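Local coordinates for putative lipoprotein (Bacteroides thetaiotaomicron, PDB 4Q1Z) that is of unknown function but, as a two-domain putative lipoprotein of the DUF4876 family, is probably tethered to a bacterial membrane by a lipid, at residues A70-T73 with E74-Y78; P189-P192 with G193-C196; A276-P279 with V280-E283; N373-D377 with F378-V382. All blocks are in the same frame, centred on the assembly; numbering follows the deposited sequence.

In the fold
The four contacts are local turns and corners, met one after another along the chain. Interaction 1 closes the hairpin between strands 60-72 and 77-89, in the seven-stranded sheet built from the first part of the chain. The other three belong to the part that carries the DUF4876 family sequence. Interactions 2 and 4 both lead into the large mixed sheet, through strand 195-199 and the outermost strand 378-382, and their centres are about 22 Å apart. Interaction 3 folds the loop between strands 265-269 and 286-287, and its centre is about 30 Å or more from the others. None touches another; each is a separate local turn or corner, probably shaping its own surroundings.

Interaction 1: residues A70-T73 with E74-Y78; sequences AIDT and ENNEY
Asp72 is the hub of this contact, where the chain reverses and Glu74, Asn76 and Tyr78 all turn hydrogens toward one carboxylate. Backbone bonds come first. Ala70 and Tyr78 form an antiparallel hydrogen-bonded pair, with Tyr78 N 2.8 Å from Ala70 O. Asp72 N binds Asn76 O at 3.0 Å, and Asn75 N closes the type I turn on Asp72 O.

Asp72 CG sits between its backbone N and carbonyl carbon (chi1 76°), bringing the carboxylate over the turn. OD1 of Asp72 takes Asn76 N at 3.0 Å and Glu74 N at 3.1 Å from opposite faces of its plane, the second bond making an Asx turn. OD2 receives Asn76 ND2 on its syn side at 3.2 Å, almost straight at 173°, while Tyr78 OH comes from above the plane at 2.9 Å. Four bonds therefore fix the rotation of the group. With an alanine here, the Tyr78 hydroxyl and the Glu74 and Asn76 amides would probably lack this acceptor, leaving the turn to its main-chain bonds.

Asn76 also binds a triethylene glycol, probably from the crystallisation liquor. With Asn75 in a left-handed backbone conformation after the type I turn, this is a 3:5 beta hairpin.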
ATOM      1  N   ALA A  70       8.810 -14.005   8.483  1.00 62.47           N
ATOM      2  CA  ALA A  70       7.998 -15.184   8.710  1.00 62.63           C
ATOM      3  C   ALA A  70       6.659 -14.988   8.022  1.00 67.57           C
ATOM      4  O   ALA A  70       6.111 -13.884   8.041  1.00 66.19           O
ATOM      5  CB  ALA A  70       7.815 -15.430  10.193  1.00 63.50           C
ATOM      6  N   ILE A  71       6.174 -16.034   7.351  1.00 65.97           N
ATOM      7  CA  ILE A  71       4.870 -16.048   6.688  1.00 65.51           C
ATOM      8  C   ILE A  71       4.039 -17.088   7.433  1.00 70.05           C
ATOM      9  O   ILE A  71       4.515 -18.206   7.608  1.00 70.97           O
ATOM     10  CB  ILE A  71       4.971 -16.305   5.152  1.00 69.11           C
ATOM     11  CG1 ILE A  71       5.642 -15.116   4.436  1.00 69.38           C
ATOM     12  CG2 ILE A  71       3.583 -16.547   4.533  1.00 69.58           C
ATOM     13  CD1 ILE A  71       7.111 -15.251   4.243  1.00 82.36           C
ATOM     14  N   ASP A  72       2.847 -16.719   7.938  1.00 65.77           N
ATOM     15  CA  ASP A  72       2.041 -17.682   8.681  1.00 66.48           C
ATOM     16  C   ASP A  72       1.146 -18.498   7.720  1.00 73.29           C
ATOM     17  O   ASP A  72       1.230 -18.321   6.498  1.00 73.08           O
ATOM     18  CB  ASP A  72       1.270 -17.048   9.869  1.00 67.48           C
ATOM     19  CG  ASP A  72       0.011 -16.213   9.658  1.00 75.34           C
ATOM     20  OD1 ASP A  72      -0.428 -16.067   8.499  1.00 73.11           O
ATOM     21  OD2 ASP A  72      -0.552 -15.729  10.667  1.00 84.09           O
ATOM     22  N   THR A  73       0.352 -19.442   8.271  1.00 71.56           N
ATOM     23  CA  THR A  73      -0.497 -20.356   7.496  1.00 72.19           C
ATOM     24  C   THR A  73      -1.596 -19.637   6.712  1.00 77.73           C
ATOM     25  O   THR A  73      -2.120 -20.220   5.759  1.00 79.10           O
ATOM     26  CB  THR A  73      -1.097 -21.425   8.396  1.00 76.52           C
ATOM     27  OG1 THR A  73      -1.635 -20.820   9.575  1.00 72.30           O
ATOM     28  CG2 THR A  73      -0.090 -22.501   8.759  1.00 76.24           C
ATOM     29  N   GLU A  74      -1.915 -18.376   7.086  1.00 73.01           N
ATOM     30  CA  GLU A  74      -2.936 -17.536   6.458  1.00 71.71           C
ATOM     31  C   GLU A  74      -2.306 -16.506   5.501  1.00 75.94           C
ATOM     32  O   GLU A  74      -2.980 -15.537   5.104  1.00 75.70           O
ATOM     33  CB  GLU A  74      -3.782 -16.822   7.535  1.00 72.53           C
ATOM     34  CG  GLU A  74      -4.804 -17.711   8.226  1.00 80.46           C
ATOM     35  CD  GLU A  74      -5.036 -17.342   9.676  1.00100.84           C
ATOM     36  OE1 GLU A  74      -4.127 -17.590  10.503  1.00 97.04           O
ATOM     37  OE2 GLU A  74      -6.119 -16.794   9.986  1.00 95.82           O
ATOM     38  N   ASN A  75      -1.016 -16.737   5.121  1.00 71.56           N
ATOM     39  CA  ASN A  75      -0.233 -15.896   4.207  0.50 70.41           C
ATOM     40  C   ASN A  75      -0.041 -14.460   4.785  1.00 72.36           C
ATOM     41  O   ASN A  75       0.047 -13.480   4.030  1.00 72.02           O
ATOM     42  CB  ASN A  75      -0.848 -15.865   2.780  0.50 69.87           C
ATOM     43  CG  ASN A  75      -1.036 -17.223   2.127  0.50 87.16           C
ATOM     44  OD1 ASN A  75      -0.094 -18.010   1.963  0.50 81.01           O
ATOM     45  ND2 ASN A  75      -2.260 -17.509   1.694  0.50 75.56           N
ATOM     46  N   ASN A  76       0.057 -14.335   6.134  1.00 64.79           N
ATOM     47  CA  ASN A  76       0.323 -13.036   6.756  1.00 62.21           C
ATOM     48  C   ASN A  76       1.826 -12.883   6.827  1.00 63.63           C
ATOM     49  O   ASN A  76       2.516 -13.837   7.163  1.00 64.74           O
ATOM     50  CB  ASN A  76      -0.307 -12.882   8.135  1.00 62.78           C
ATOM     51  CG  ASN A  76      -1.797 -12.905   8.129  1.00 82.86           C
ATOM     52  OD1 ASN A  76      -2.462 -12.179   7.376  1.00 78.33           O
ATOM     53  ND2 ASN A  76      -2.346 -13.757   8.968  1.00 73.91           N
ATOM     54  N   GLU A  77       2.341 -11.727   6.466  1.00 58.14           N
ATOM     55  CA  GLU A  77       3.769 -11.502   6.466  1.00 57.93           C
ATOM     56  C   GLU A  77       4.171 -10.765   7.716  1.00 60.97           C
ATOM     57  O   GLU A  77       3.456  -9.859   8.158  1.00 61.90           O
ATOM     58  CB  GLU A  77       4.190 -10.738   5.223  1.00 59.16           C
ATOM     59  CG  GLU A  77       5.682 -10.793   4.959  1.00 71.67           C
ATOM     60  CD  GLU A  77       6.216  -9.744   4.006  1.00 81.86           C
ATOM     61  OE1 GLU A  77       5.528  -9.453   3.001  1.00 77.04           O
ATOM     62  OE2 GLU A  77       7.319  -9.211   4.271  1.00 64.72           O
ATOM     63  N   TYR A  78       5.306 -11.181   8.303  1.00 55.08           N
ATOM     64  CA  TYR A  78       5.864 -10.604   9.509  1.00 53.93           C
ATOM     65  C   TYR A  78       7.332 -10.299   9.350  1.00 59.54           C
ATOM     66  O   TYR A  78       8.089 -11.149   8.888  1.00 61.90           O
ATOM     67  CB  TYR A  78       5.699 -11.552  10.730  1.00 54.76           C
ATOM     68  CG  TYR A  78       4.281 -11.984  11.027  1.00 55.14           C
ATOM     69  CD1 TYR A  78       3.688 -13.029  10.323  1.00 56.50           C
ATOM     70  CD2 TYR A  78       3.554 -11.395  12.059  1.00 55.86           C
ATOM     71  CE1 TYR A  78       2.389 -13.442  10.602  1.00 55.86           C
ATOM     72  CE2 TYR A  78       2.258 -11.811  12.358  1.00 56.69           C
ATOM     73  CZ  TYR A  78       1.678 -12.832  11.621  1.00 66.81           C
ATOM     74  OH  TYR A  78       0.392 -13.239  11.883  1.00 75.79           O
TER
HETATM   75  O   HOH W   1       1.389 -19.446   3.643  1.00 75.38           O

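Interaction 2: residues P189-P192 with G193-C196; sequences PLAP and GESC
A type II beta turn from Ala191 to Glu194 passes the chain from the short strand 189-190 into strand 195-199, which belongs to a different sheet. Its closing bond runs from Glu194 N to Ala191 O at 3.0 Å, the donor tilted 30° from the carbonyl plane. Gly193 sits at the third position with positive phi, and a beta carbon there would clash with Pro192 O, so the backbone itself calls for glycine.

The Glu194 side chain doubles the link between the two ends of the turn. Its CG lies anti to the carbonyl carbon (chi1 -80°), and the chain runs on extended, which carries the carboxylate back to the residue that opens the turn. There OE1 accepts Ala191 N at 2.9 Å in a practically linear bond, 179° at the hydrogen, although the amide meets the carboxylate from above its plane. A water donates to the same OE1 at 2.8 Å and also to Pro189 O, a carbonyl that Trp396 NE1 binds as well.

Leu190 supplies the apolar half. It crosses Glu194 with CG 3.9 Å from Glu194 CB, while CD2 lies 3.6 Å from Glu194 O and CD1 faces Cys196 CB at 4.1 Å. Ser195 turns away from the turn, and its hydroxyl is hydrogen-bonded to Glu133.

Ala191 thus uses both its amide and its carbonyl on one residue, Glu194. The amide is satisfied by a carboxylate and not by a main-chain carbonyl, so side chain and backbone of Glu194 together probably stiffen the turn between the two sheets.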
ATOM      1  N   PRO A 189       8.086  -4.436 -12.038  1.00 57.05           N
ATOM      2  CA  PRO A 189       8.415  -4.836 -10.669  1.00 56.15           C
ATOM      3  C   PRO A 189       8.659  -3.647  -9.754  1.00 60.27           C
ATOM      4  O   PRO A 189       9.186  -2.599 -10.173  1.00 60.39           O
ATOM      5  CB  PRO A 189       9.704  -5.632 -10.835  1.00 58.58           C
ATOM      6  CG  PRO A 189      10.353  -5.038 -12.027  1.00 63.96           C
ATOM      7  CD  PRO A 189       9.278  -4.509 -12.915  1.00 59.06           C
ATOM      8  N   LEU A 190       8.331  -3.853  -8.473  1.00 54.99           N
ATOM      9  CA  LEU A 190       8.587  -2.903  -7.419  1.00 53.96           C
ATOM     10  C   LEU A 190       9.439  -3.634  -6.379  1.00 58.80           C
ATOM     11  O   LEU A 190       9.075  -4.715  -5.921  1.00 58.18           O
ATOM     12  CB  LEU A 190       7.250  -2.381  -6.866  1.00 52.61           C
ATOM     13  CG  LEU A 190       7.126  -0.882  -6.537  1.00 55.37           C
ATOM     14  CD1 LEU A 190       7.258  -0.018  -7.764  1.00 54.35           C
ATOM     15  CD2 LEU A 190       5.800  -0.599  -5.889  1.00 55.01           C
ATOM     16  N   ALA A 191      10.636  -3.118  -6.118  1.00 56.53           N
ATOM     17  CA  ALA A 191      11.557  -3.697  -5.139  1.00 56.17           C
ATOM     18  C   ALA A 191      11.195  -3.214  -3.732  1.00 59.04           C
ATOM     19  O   ALA A 191      10.576  -2.155  -3.602  1.00 56.93           O
ATOM     20  CB  ALA A 191      12.986  -3.288  -5.474  1.00 57.82           C
ATOM     21  N   PRO A 192      11.568  -3.936  -2.654  1.00 56.53           N
ATOM     22  CA  PRO A 192      11.297  -3.410  -1.297  1.00 55.46           C
ATOM     23  C   PRO A 192      11.874  -1.988  -1.116  1.00 58.49           C
ATOM     24  O   PRO A 192      13.071  -1.774  -1.330  1.00 59.19           O
ATOM     25  CB  PRO A 192      12.016  -4.423  -0.379  1.00 57.46           C
ATOM     26  CG  PRO A 192      12.123  -5.657  -1.170  1.00 61.88           C
ATOM     27  CD  PRO A 192      12.287  -5.230  -2.598  1.00 58.08           C
ATOM     28  N   GLY A 193      11.026  -1.036  -0.747  1.00 53.72           N
ATOM     29  CA  GLY A 193      11.435   0.353  -0.548  1.00 54.03           C
ATOM     30  C   GLY A 193      11.146   1.289  -1.711  1.00 58.02           C
ATOM     31  O   GLY A 193      11.425   2.496  -1.638  1.00 56.66           O
ATOM     32  N   GLU A 194      10.604   0.716  -2.811  1.00 54.81           N
ATOM     33  CA  GLU A 194      10.229   1.430  -4.017  1.00 53.93           C
ATOM     34  C   GLU A 194       8.756   1.779  -3.992  1.00 58.19           C
ATOM     35  O   GLU A 194       7.931   1.010  -3.494  1.00 56.92           O
ATOM     36  CB  GLU A 194      10.543   0.615  -5.272  1.00 55.35           C
ATOM     37  CG  GLU A 194      11.999   0.662  -5.716  1.00 63.07           C
ATOM     38  CD  GLU A 194      12.313   0.012  -7.054  1.00 78.09           C
ATOM     39  OE1 GLU A 194      11.444  -0.713  -7.593  1.00 62.90           O
ATOM     40  OE2 GLU A 194      13.436   0.230  -7.567  1.00 78.22           O
ATOM     41  N   SER A 195       8.438   2.958  -4.523  1.00 55.42           N
ATOM     42  CA  SER A 195       7.076   3.468  -4.661  1.00 53.14           C
ATOM     43  C   SER A 195       6.662   3.540  -6.129  1.00 54.48           C
ATOM     44  O   SER A 195       7.499   3.728  -7.009  1.00 52.08           O
ATOM     45  CB  SER A 195       6.951   4.870  -4.058  1.00 54.85           C
ATOM     46  OG  SER A 195       6.776   4.909  -2.653  1.00 62.42           O
ATOM     47  N   CYS A 196       5.359   3.402  -6.372  1.00 51.49           N
ATOM     48  CA  CYS A 196       4.703   3.677  -7.639  1.00 50.58           C
ATOM     49  C   CYS A 196       3.683   4.783  -7.396  1.00 52.38           C
ATOM     50  O   CYS A 196       2.778   4.620  -6.564  1.00 50.42           O
ATOM     51  CB  CYS A 196       4.055   2.453  -8.269  1.00 50.11           C
ATOM     52  SG  CYS A 196       3.303   2.791  -9.884  1.00 54.09           S
TER
HETATM   53  O   HOH W   2      12.278  -2.202  -9.815  1.00 64.51           O

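Interaction 3: residues A276-P279 with V280-E283; sequences AWDP and VNDE
Asp278 CG stands opposite the backbone N (chi1 -169°), which carries the carboxylate forward over the turn it begins, and Asn281, its CG beside the backbone N (chi1 -55°), folds its amide back to meet it. Carboxylate and amide stand nearly perpendicular. Even so, Asn281 ND2 reaches Asp278 OD2 on the syn side, close to the carboxylate plane, at a short 2.6 Å, and the bond lies within the amide's own plane.

The other oxygen serves the backbone. Asp278 OD1 accepts Asn281 N at 3.0 Å from well above the carboxylate plane, and a weak bond from Val280 N at 3.2 Å joins it. Both carboxylate oxygens are thereby engaged by the residues just ahead, which holds the group against turning. Asp278 O, meanwhile, takes Asp282 N at 2.8 Å, and a water bridges Asp278 N to Asp282 OD2.

Pro279 starts the bend and sets its CD against one face of the Trp277 ring, 3.5 Å above the plane. That ring in turn meets Phe269 and Tyr148 edge-to-face, fastening the loop to the body of the domain. One side-chain bond to Asn281 N and one main-chain bond to Asp282 N, both accepted by the same aspartate, define an Asx motif, here in a surface loop.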
ATOM      1  N   ALA A 276     -11.096 -16.028 -12.465  1.00 64.56           N
ATOM      2  CA  ALA A 276     -11.643 -15.085 -13.427  1.00 62.42           C
ATOM      3  C   ALA A 276     -12.497 -14.033 -12.728  1.00 62.44           C
ATOM      4  O   ALA A 276     -13.183 -14.337 -11.750  1.00 63.38           O
ATOM      5  CB  ALA A 276     -12.465 -15.821 -14.461  1.00 64.48           C
ATOM      6  N   TRP A 277     -12.425 -12.789 -13.214  1.00 54.69           N
ATOM      7  CA  TRP A 277     -13.186 -11.655 -12.699  1.00 52.15           C
ATOM      8  C   TRP A 277     -13.433 -10.637 -13.827  1.00 55.63           C
ATOM      9  O   TRP A 277     -12.515  -9.901 -14.234  1.00 55.64           O
ATOM     10  CB  TRP A 277     -12.479 -10.998 -11.496  1.00 48.85           C
ATOM     11  CG  TRP A 277     -13.274  -9.881 -10.878  1.00 48.05           C
ATOM     12  CD1 TRP A 277     -14.366 -10.000 -10.072  1.00 50.89           C
ATOM     13  CD2 TRP A 277     -13.053  -8.465 -11.047  1.00 46.64           C
ATOM     14  NE1 TRP A 277     -14.848  -8.751  -9.732  1.00 49.24           N
ATOM     15  CE2 TRP A 277     -14.049  -7.792 -10.300  1.00 49.43           C
ATOM     16  CE3 TRP A 277     -12.095  -7.698 -11.747  1.00 46.67           C
ATOM     17  CZ2 TRP A 277     -14.112  -6.398 -10.222  1.00 47.32           C
ATOM     18  CZ3 TRP A 277     -12.160  -6.315 -11.669  1.00 46.35           C
ATOM     19  CH2 TRP A 277     -13.144  -5.679 -10.897  1.00 46.57           C
ATOM     20  N   ASP A 278     -14.688 -10.571 -14.304  1.00 50.59           N
ATOM     21  CA  ASP A 278     -15.053  -9.642 -15.376  1.00 49.05           C
ATOM     22  C   ASP A 278     -16.331  -8.846 -14.997  1.00 53.35           C
ATOM     23  O   ASP A 278     -17.445  -9.289 -15.295  1.00 54.70           O
ATOM     24  CB  ASP A 278     -15.213 -10.406 -16.703  1.00 50.02           C
ATOM     25  CG  ASP A 278     -15.340  -9.570 -17.953  1.00 54.82           C
ATOM     26  OD1 ASP A 278     -15.652  -8.360 -17.842  1.00 54.24           O
ATOM     27  OD2 ASP A 278     -15.186 -10.127 -19.040  1.00 60.57           O
ATOM     28  N   PRO A 279     -16.187  -7.650 -14.376  1.00 48.58           N
ATOM     29  CA  PRO A 279     -17.387  -6.862 -14.000  1.00 48.13           C
ATOM     30  C   PRO A 279     -18.188  -6.311 -15.198  1.00 51.00           C
ATOM     31  O   PRO A 279     -19.339  -5.891 -15.037  1.00 50.54           O
ATOM     32  CB  PRO A 279     -16.803  -5.722 -13.155  1.00 48.68           C
ATOM     33  CG  PRO A 279     -15.406  -5.545 -13.687  1.00 52.33           C
ATOM     34  CD  PRO A 279     -14.945  -6.967 -13.950  1.00 48.74           C
ATOM     35  N   VAL A 280     -17.591  -6.336 -16.397  1.00 46.46           N
ATOM     36  CA  VAL A 280     -18.208  -5.828 -17.621  1.00 45.50           C
ATOM     37  C   VAL A 280     -19.104  -6.901 -18.257  1.00 51.58           C
ATOM     38  O   VAL A 280     -20.259  -6.618 -18.556  1.00 52.46           O
ATOM     39  CB  VAL A 280     -17.110  -5.325 -18.588  1.00 48.34           C
ATOM     40  CG1 VAL A 280     -17.684  -4.932 -19.950  1.00 48.25           C
ATOM     41  CG2 VAL A 280     -16.334  -4.162 -17.956  1.00 47.20           C
ATOM     42  N   ASN A 281     -18.593  -8.117 -18.451  1.00 49.09           N
ATOM     43  CA  ASN A 281     -19.334  -9.175 -19.131  1.00 50.63           C
ATOM     44  C   ASN A 281     -20.003 -10.163 -18.189  1.00 56.93           C
ATOM     45  O   ASN A 281     -20.990 -10.781 -18.595  1.00 58.42           O
ATOM     46  CB  ASN A 281     -18.423  -9.926 -20.097  1.00 51.14           C
ATOM     47  CG  ASN A 281     -17.765  -9.009 -21.075  1.00 60.65           C
ATOM     48  OD1 ASN A 281     -18.431  -8.348 -21.875  1.00 49.31           O
ATOM     49  ND2 ASN A 281     -16.460  -8.823 -20.912  1.00 53.13           N
ATOM     50  N   ASP A 282     -19.468 -10.356 -16.968  1.00 53.16           N
ATOM     51  CA  ASP A 282     -20.122 -11.253 -16.016  1.00 53.33           C
ATOM     52  C   ASP A 282     -21.151 -10.422 -15.222  1.00 54.73           C
ATOM     53  O   ASP A 282     -20.763  -9.521 -14.461  1.00 50.96           O
ATOM     54  CB  ASP A 282     -19.104 -11.973 -15.097  1.00 54.27           C
ATOM     55  CG  ASP A 282     -19.719 -12.945 -14.103  1.00 57.34           C
ATOM     56  OD1 ASP A 282     -20.914 -13.288 -14.263  1.00 58.18           O
ATOM     57  OD2 ASP A 282     -19.011 -13.357 -13.165  1.00 58.49           O
ATOM     58  N   GLU A 283     -22.460 -10.707 -15.456  1.00 51.81           N
ATOM     59  CA  GLU A 283     -23.599 -10.000 -14.848  1.00 50.57           C
ATOM     60  C   GLU A 283     -23.630 -10.242 -13.340  1.00 53.52           C
ATOM     61  O   GLU A 283     -24.136  -9.408 -12.593  1.00 53.73           O
ATOM     62  CB  GLU A 283     -24.934 -10.404 -15.520  1.00 53.41           C
ATOM     63  CG  GLU A 283     -25.285  -9.613 -16.781  1.00 61.21           C
ATOM     64  CD  GLU A 283     -26.548 -10.013 -17.534  1.00 88.66           C
ATOM     65  OE1 GLU A 283     -27.609 -10.192 -16.889  1.00 98.88           O
ATOM     66  OE2 GLU A 283     -26.484 -10.133 -18.779  1.00 83.52           O
TER
HETATM   67  O   HOH W   3     -16.398 -12.761 -13.260  1.00 54.56           O

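Interaction 4: residues N373-D377 with F378-V382; sequences NSTDD and FERGV
Phe378, the first residue past the helix, meets Ser374, four residues back at the start of helix 374-377, with the serine OG approaching the phenyl ring obliquely, 3.7 Å from CE1. With CG beside the backbone N (chi1 -74°), the ring is set next to Ser374, and its CD1 also lies 4.0 Å from Asp377 CB. Beyond the two segments it rests on Val311 and Ile345, while the Ser374 hydroxyl is hydrogen-bonded to Asp330. Shrinking this ring to an alanine would probably open a gap between the helix, Val311 and Ile345, leaving Ser374 without its aromatic neighbour.

Arg380 bends at chi3 to bring its guanidinium edge to the helix, where NH1 makes a weak, in-plane bond to Thr375 O at 3.1 Å. Trp335 holds the same group by a cation-pi contact. Between ring and guanidinium sits a water, donating to Ser374 O at 2.7 Å and Phe378 O at 2.8 Å and accepting from Arg380 NH1. Ser374 O also receives a long, weak bond from Phe378 N at 3.4 Å.

Asn373 is the N-cap, its side chain weakly accepting Thr375 N. At the last helical residue the Asp377 carboxylate is hydrogen-bonded to Thr371 and salt-bridged to Arg347. The carbonyls of Ser374 and Thr375 are answered by water and, weakly, by the arginine, which would probably offset their partial negative charge as the chain enters strand 378-382.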
ATOM      1  N   ASN A 373      -7.242   0.515   9.585  1.00 46.86           N
ATOM      2  CA  ASN A 373      -7.961   1.608  10.240  1.00 46.95           C
ATOM      3  C   ASN A 373      -7.285   2.898   9.859  1.00 53.08           C
ATOM      4  O   ASN A 373      -6.194   3.180  10.338  1.00 54.60           O
ATOM      5  CB  ASN A 373      -8.002   1.420  11.759  1.00 43.75           C
ATOM      6  CG  ASN A 373      -9.087   2.211  12.437  1.00 61.67           C
ATOM      7  OD1 ASN A 373      -9.340   3.388  12.132  1.00 53.91           O
ATOM      8  ND2 ASN A 373      -9.750   1.576  13.387  1.00 54.25           N
ATOM      9  N   SER A 374      -7.915   3.664   8.973  1.00 50.70           N
ATOM     10  CA  SER A 374      -7.363   4.905   8.429  1.00 51.18           C
ATOM     11  C   SER A 374      -7.376   6.035   9.438  1.00 56.39           C
ATOM     12  O   SER A 374      -6.554   6.947   9.311  1.00 57.89           O
ATOM     13  CB  SER A 374      -8.089   5.310   7.147  1.00 54.35           C
ATOM     14  OG  SER A 374      -7.578   4.532   6.075  1.00 60.74           O
ATOM     15  N   THR A 375      -8.256   5.968  10.462  1.00 52.86           N
ATOM     16  CA  THR A 375      -8.266   6.972  11.542  1.00 52.64           C
ATOM     17  C   THR A 375      -6.920   6.915  12.299  1.00 55.52           C
ATOM     18  O   THR A 375      -6.390   7.949  12.702  1.00 56.95           O
ATOM     19  CB  THR A 375      -9.456   6.766  12.494  1.00 53.30           C
ATOM     20  OG1 THR A 375     -10.662   6.523  11.752  1.00 56.68           O
ATOM     21  CG2 THR A 375      -9.655   7.942  13.438  1.00 46.93           C
ATOM     22  N   ASP A 376      -6.352   5.706  12.392  1.00 50.20           N
ATOM     23  CA  ASP A 376      -5.138   5.389  13.122  1.00 50.90           C
ATOM     24  C   ASP A 376      -3.866   5.332  12.268  1.00 55.07           C
ATOM     25  O   ASP A 376      -2.785   5.649  12.783  1.00 55.43           O
ATOM     26  CB  ASP A 376      -5.307   4.021  13.830  1.00 52.62           C
ATOM     27  CG  ASP A 376      -6.503   3.839  14.770  1.00 65.23           C
ATOM     28  OD1 ASP A 376      -7.133   4.866  15.159  1.00 68.50           O
ATOM     29  OD2 ASP A 376      -6.784   2.673  15.158  1.00 70.15           O
ATOM     30  N   ASP A 377      -3.964   4.878  11.014  1.00 50.30           N
ATOM     31  CA  ASP A 377      -2.787   4.658  10.166  1.00 49.49           C
ATOM     32  C   ASP A 377      -2.297   5.890   9.392  1.00 51.62           C
ATOM     33  O   ASP A 377      -1.160   5.875   8.910  1.00 51.09           O
ATOM     34  CB  ASP A 377      -3.068   3.520   9.161  1.00 50.61           C
ATOM     35  CG  ASP A 377      -3.472   2.187   9.773  1.00 57.07           C
ATOM     36  OD1 ASP A 377      -3.274   2.004  10.998  1.00 57.55           O
ATOM     37  OD2 ASP A 377      -4.024   1.346   9.040  1.00 62.41           O
ATOM     38  N   PHE A 378      -3.119   6.941   9.274  1.00 47.36           N
ATOM     39  CA  PHE A 378      -2.729   8.101   8.493  1.00 46.74           C
ATOM     40  C   PHE A 378      -2.597   9.396   9.267  1.00 53.43           C
ATOM     41  O   PHE A 378      -3.473   9.751  10.057  1.00 54.33           O
ATOM     42  CB  PHE A 378      -3.737   8.338   7.356  1.00 46.90           C
ATOM     43  CG  PHE A 378      -3.602   7.341   6.232  1.00 47.23           C
ATOM     44  CD1 PHE A 378      -4.231   6.103   6.299  1.00 48.09           C
ATOM     45  CD2 PHE A 378      -2.831   7.633   5.115  1.00 49.51           C
ATOM     46  CE1 PHE A 378      -4.058   5.163   5.288  1.00 49.00           C
ATOM     47  CE2 PHE A 378      -2.688   6.704   4.083  1.00 51.77           C
ATOM     48  CZ  PHE A 378      -3.300   5.475   4.177  1.00 49.05           C
ATOM     49  N   GLU A 379      -1.529  10.146   8.955  1.00 49.88           N
ATOM     50  CA  GLU A 379      -1.343  11.510   9.396  1.00 51.97           C
ATOM     51  C   GLU A 379      -2.236  12.338   8.482  1.00 57.02           C
ATOM     52  O   GLU A 379      -2.187  12.154   7.258  1.00 56.14           O
ATOM     53  CB  GLU A 379       0.137  11.955   9.314  1.00 54.77           C
ATOM     54  CG  GLU A 379       1.025  11.453  10.441  1.00 70.23           C
ATOM     55  CD  GLU A 379       0.711  11.987  11.830  1.00 94.30           C
ATOM     56  OE1 GLU A 379       0.069  13.060  11.935  1.00 80.36           O
ATOM     57  OE2 GLU A 379       1.138  11.340  12.814  1.00 88.17           O
ATOM     58  N   ARG A 380      -3.073  13.214   9.067  1.00 53.62           N
ATOM     59  CA  ARG A 380      -4.039  14.032   8.349  1.00 52.44           C
ATOM     60  C   ARG A 380      -3.598  15.476   8.172  1.00 58.17           C
ATOM     61  O   ARG A 380      -2.983  16.050   9.075  1.00 59.11           O
ATOM     62  CB  ARG A 380      -5.362  14.022   9.103  1.00 50.97           C
ATOM     63  CG  ARG A 380      -6.037  12.674   9.138  1.00 55.34           C
ATOM     64  CD  ARG A 380      -7.354  12.772   9.841  1.00 57.16           C
ATOM     65  NE  ARG A 380      -7.194  13.114  11.253  1.00 58.21           N
ATOM     66  CZ  ARG A 380      -7.049  12.224  12.230  1.00 66.28           C
ATOM     67  NH1 ARG A 380      -7.023  10.921  11.955  1.00 49.65           N
ATOM     68  NH2 ARG A 380      -6.935  12.627  13.487  1.00 45.28           N
ATOM     69  N   GLY A 381      -3.968  16.052   7.028  1.00 54.31           N
ATOM     70  CA  GLY A 381      -3.690  17.438   6.671  1.00 54.70           C
ATOM     71  C   GLY A 381      -2.227  17.802   6.529  1.00 57.59           C
ATOM     72  O   GLY A 381      -1.835  18.901   6.919  1.00 59.19           O
ATOM     73  N   VAL A 382      -1.416  16.885   5.975  1.00 52.53           N
ATOM     74  CA  VAL A 382       0.016  17.095   5.715  1.00 52.24           C
ATOM     75  C   VAL A 382       0.185  17.863   4.397  1.00 57.79           C
ATOM     76  O   VAL A 382      -0.710  17.834   3.553  1.00 56.99           O
ATOM     77  CB  VAL A 382       0.830  15.764   5.675  1.00 53.62           C
ATOM     78  CG1 VAL A 382       0.787  15.036   7.001  1.00 52.56           C
ATOM     79  CG2 VAL A 382       0.379  14.846   4.541  1.00 52.11           C
TER
HETATM   80  O   HOH W   4      -6.238   9.633   9.575  1.00 46.05           O